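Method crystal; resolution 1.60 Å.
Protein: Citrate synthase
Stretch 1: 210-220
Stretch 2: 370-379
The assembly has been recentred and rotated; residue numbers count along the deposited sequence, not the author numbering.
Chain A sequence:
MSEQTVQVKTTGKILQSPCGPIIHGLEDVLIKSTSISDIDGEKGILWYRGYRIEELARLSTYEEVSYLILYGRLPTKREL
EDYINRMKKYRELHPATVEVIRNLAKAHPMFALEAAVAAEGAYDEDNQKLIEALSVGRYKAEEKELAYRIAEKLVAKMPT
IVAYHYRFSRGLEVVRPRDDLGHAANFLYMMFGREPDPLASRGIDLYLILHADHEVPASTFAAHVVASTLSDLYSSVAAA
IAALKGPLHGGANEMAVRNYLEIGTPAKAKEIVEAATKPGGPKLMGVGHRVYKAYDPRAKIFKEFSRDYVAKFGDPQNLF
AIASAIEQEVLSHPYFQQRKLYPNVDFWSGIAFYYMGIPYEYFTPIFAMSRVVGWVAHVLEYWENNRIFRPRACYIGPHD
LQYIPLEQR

Stretch 1 (210-220) LHADHEVPAST
Stretch 2, residues 370-379: SRVVGWVAHV

The contact is a loop and the helix start that follows it packed against a buried helix, held chiefly by polar bonds from helix side chains to loop backbone and carboxylate and by one shared water, with 636 Å² buried in total.

Residues 370-379 are helical throughout, with bonds from W375 N to R371 O (2.9 Å) through V379 N to W375 O (3.0 Å); the helix is kinked where the amides of V373 and G374 lack a bond to the preceding turn. The other stretch leaves helical phi/psi at H211 (-110/12), runs extended at D213 (-155/151), takes positive phi at E215 (55/-136), and re-enters a helix after P217, its N-cap residue (-72/179). In the register, A212 CA lies 4.3 Å from R371 CA, D213 CA lies 4.7 Å from G374 CA, and T220 CA lies 5.5 Å from W375 CA. The paired numbers rise together, so the stretches advance in the same sense.

The kink leaves the G374 amide available, and G374 N gives a weak hydrogen bond to A212 O (3.2 Å, 121°). The approach depends on glycine: an ideal CB at G374 would lie 2.3 Å from D213 OD1 and 2.5 Å from A212 O. A212 O also receives a CA-H contact from R371 CA at 3.5 Å (161°), while A212 CB packs on V373 CG1 at 3.8 Å.

R371, with 110 Å² covered, has chi1-chi3 t, p, p and chi4 89°, a fold that brings its guanidinium to the loop. R371 NE and R371 NH2 both donate to H211 O, at 2.7 Å (146°) and 2.9 Å (137°), so one carbonyl at the guanidinium edge takes a forked pair. D213 CA and H214 N lie over one face. D213 OD1 stands 4.4 Å from R371 NE, well out of the guanidinium plane, so the opposite charges attract without an N-H pointing at the oxygen.

Instead, the D213 carboxylate (chi1 t, chi2 53°) meets H378 (chi1 -87°, chi2 -84°): H378 NE2 donates to D213 OD2 at 2.9 Å and 156°, near the imidazole plane. T220 CG2 covers one face of the H378 ring, 3.8 Å from the H378 ring centroid and 20° off the normal, a CH-pi contact, with T220 chi1 m.

Water 1 joins four side chains, two from each stretch. It accepts from R371 NH1 (2.9 Å) and W375 NE1 (2.9 Å), donates to T220 OG1 (2.6 Å), and is hydrogen-bonded to S219 OG (2.5 Å; S219 chi1 p). The W375 ring (chi1 m, chi2 -33°) presents its edge to both hydroxyls, with W375 CD1 3.2 Å from T220 OG1.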

# COMPACT_ATOMS: atom_id res chain seq x y z
N LEU A 210 2.64 21.89 9.64
CA LEU A 210 2.80 21.13 10.87
C LEU A 210 2.70 19.64 10.72
O LEU A 210 3.25 18.92 11.53
CB LEU A 210 1.82 21.58 11.94
CG LEU A 210 2.02 23.00 12.49
CD1 LEU A 210 0.87 23.27 13.47
CD2 LEU A 210 3.39 23.20 13.13
N HIS A 211 2.01 19.17 9.68
CA HIS A 211 1.82 17.73 9.51
C HIS A 211 2.58 17.15 8.34
O HIS A 211 2.39 15.99 8.00
CB HIS A 211 0.32 17.44 9.39
CG HIS A 211 -0.44 17.81 10.63
ND1 HIS A 211 -0.77 19.11 10.95
CD2 HIS A 211 -0.88 17.05 11.67
CE1 HIS A 211 -1.35 19.14 12.14
NE2 HIS A 211 -1.45 17.90 12.59
N ALA A 212 3.50 17.94 7.77
CA ALA A 212 4.22 17.55 6.56
C ALA A 212 5.01 16.26 6.66
O ALA A 212 5.10 15.50 5.68
CB ALA A 212 5.08 18.68 6.08
N ASP A 213 5.64 16.02 7.81
CA ASP A 213 6.33 14.75 8.04
C ASP A 213 6.41 14.47 9.52
O ASP A 213 6.40 15.40 10.34
CB ASP A 213 7.72 14.70 7.44
CG ASP A 213 8.20 13.26 7.25
OD1 ASP A 213 7.45 12.48 6.62
OD2 ASP A 213 9.28 12.89 7.76
N HIS A 214 6.45 13.20 9.89
CA HIS A 214 6.55 12.85 11.28
C HIS A 214 7.06 11.44 11.40
O HIS A 214 6.30 10.51 11.62
CB HIS A 214 5.19 13.06 11.96
CG HIS A 214 5.28 13.48 13.40
ND1 HIS A 214 4.86 12.68 14.44
CD2 HIS A 214 5.81 14.59 13.97
CE1 HIS A 214 5.07 13.31 15.59
NE2 HIS A 214 5.63 14.48 15.32
N GLU A 215 8.35 11.30 11.10
CA GLU A 215 9.04 10.02 11.11
C GLU A 215 8.36 8.98 10.22
O GLU A 215 8.05 9.31 9.08
CB GLU A 215 9.36 9.57 12.53
CG GLU A 215 10.35 10.56 13.17
CD GLU A 215 10.84 10.20 14.55
OE1 GLU A 215 10.21 9.37 15.25
OE2 GLU A 215 11.85 10.80 14.96
N VAL A 216 8.20 7.74 10.67
CA VAL A 216 7.74 6.68 9.77
C VAL A 216 6.53 5.88 10.27
O VAL A 216 6.66 4.71 10.68
CB VAL A 216 8.88 5.69 9.41
CG1 VAL A 216 8.44 4.83 8.22
CG2 VAL A 216 10.15 6.44 9.05
N PRO A 217 5.35 6.51 10.24
CA PRO A 217 4.12 5.81 10.59
C PRO A 217 3.73 4.84 9.48
O PRO A 217 4.37 4.79 8.42
CB PRO A 217 3.09 6.93 10.73
CG PRO A 217 3.61 8.03 9.89
CD PRO A 217 5.11 7.92 9.87
N ALA A 218 2.64 4.13 9.69
CA ALA A 218 2.24 3.09 8.77
C ALA A 218 2.03 3.57 7.34
O ALA A 218 2.36 2.85 6.39
CB ALA A 218 0.99 2.36 9.28
N SER A 219 1.54 4.79 7.15
CA SER A 219 1.30 5.29 5.80
C SER A 219 2.64 5.51 5.08
O SER A 219 2.84 5.08 3.95
CB SER A 219 0.46 6.57 5.83
OG SER A 219 1.08 7.55 6.61
N THR A 220 3.58 6.13 5.78
CA THR A 220 4.92 6.34 5.22
C THR A 220 5.61 4.99 4.97
O THR A 220 6.29 4.81 3.96
CB THR A 220 5.73 7.22 6.15
OG1 THR A 220 5.02 8.45 6.35
CG2 THR A 220 7.10 7.51 5.59
N SER A 370 -1.14 17.46 3.53
CA SER A 370 0.06 17.86 4.21
C SER A 370 1.20 16.85 4.04
O SER A 370 2.30 17.16 3.56
CB SER A 370 -0.21 18.02 5.70
OG SER A 370 0.98 18.31 6.38
N ARG A 371 0.89 15.62 4.43
CA ARG A 371 1.88 14.56 4.53
C ARG A 371 2.41 14.02 3.21
O ARG A 371 3.46 13.41 3.18
CB ARG A 371 1.30 13.41 5.35
CG ARG A 371 2.24 12.26 5.60
CD ARG A 371 3.52 12.64 6.34
NE ARG A 371 3.22 13.43 7.54
CZ ARG A 371 2.98 12.91 8.75
NH1 ARG A 371 3.17 11.62 8.98
NH2 ARG A 371 2.63 13.69 9.75
N VAL A 372 1.71 14.32 2.12
CA VAL A 372 2.14 13.81 0.82
C VAL A 372 3.59 14.22 0.54
O VAL A 372 4.37 13.44 -0.02
CB VAL A 372 1.21 14.24 -0.30
CG1 VAL A 372 1.07 15.74 -0.35
CG2 VAL A 372 1.68 13.63 -1.64
N VAL A 373 4.00 15.41 1.00
CA VAL A 373 5.38 15.79 0.75
C VAL A 373 6.36 14.89 1.51
O VAL A 373 7.40 14.52 0.99
CB VAL A 373 5.68 17.28 0.97
CG1 VAL A 373 5.57 17.68 2.44
CG2 VAL A 373 7.07 17.61 0.41
N GLY A 374 6.03 14.55 2.75
CA GLY A 374 6.85 13.63 3.52
C GLY A 374 6.90 12.28 2.83
O GLY A 374 7.96 11.69 2.67
N TRP A 375 5.76 11.79 2.37
CA TRP A 375 5.72 10.49 1.72
C TRP A 375 6.65 10.45 0.52
O TRP A 375 7.47 9.54 0.41
CB TRP A 375 4.31 10.12 1.27
CG TRP A 375 3.35 9.89 2.37
CD1 TRP A 375 3.60 9.38 3.59
CD2 TRP A 375 1.92 10.00 2.27
NE1 TRP A 375 2.43 9.25 4.31
CE2 TRP A 375 1.39 9.64 3.52
CE3 TRP A 375 1.05 10.42 1.26
CZ2 TRP A 375 0.02 9.67 3.78
CZ3 TRP A 375 -0.31 10.48 1.54
CH2 TRP A 375 -0.80 10.11 2.79
N VAL A 376 6.50 11.41 -0.38
CA VAL A 376 7.33 11.42 -1.60
C VAL A 376 8.82 11.63 -1.26
O VAL A 376 9.70 10.96 -1.84
CB VAL A 376 6.81 12.35 -2.70
CG1 VAL A 376 5.41 11.92 -3.12
CG2 VAL A 376 6.82 13.82 -2.24
N ALA A 377 9.12 12.49 -0.29
CA ALA A 377 10.51 12.70 0.12
C ALA A 377 11.10 11.40 0.65
O ALA A 377 12.26 11.06 0.40
CB ALA A 377 10.61 13.79 1.20
N HIS A 378 10.30 10.68 1.44
CA HIS A 378 10.76 9.42 2.02
C HIS A 378 11.02 8.37 0.95
O HIS A 378 12.02 7.68 1.01
CB HIS A 378 9.77 8.88 3.04
CG HIS A 378 9.98 9.42 4.42
ND1 HIS A 378 10.90 8.89 5.29
CD2 HIS A 378 9.35 10.41 5.09
CE1 HIS A 378 10.86 9.55 6.43
NE2 HIS A 378 9.93 10.49 6.33
N VAL A 379 10.15 8.31 -0.06
CA VAL A 379 10.34 7.38 -1.17
C VAL A 379 11.63 7.70 -1.92
O VAL A 379 12.48 6.82 -2.13
CB VAL A 379 9.16 7.39 -2.15
CG1 VAL A 379 9.54 6.67 -3.46
CG2 VAL A 379 7.96 6.73 -1.47
O HOH W 1 2.70 9.36 7.21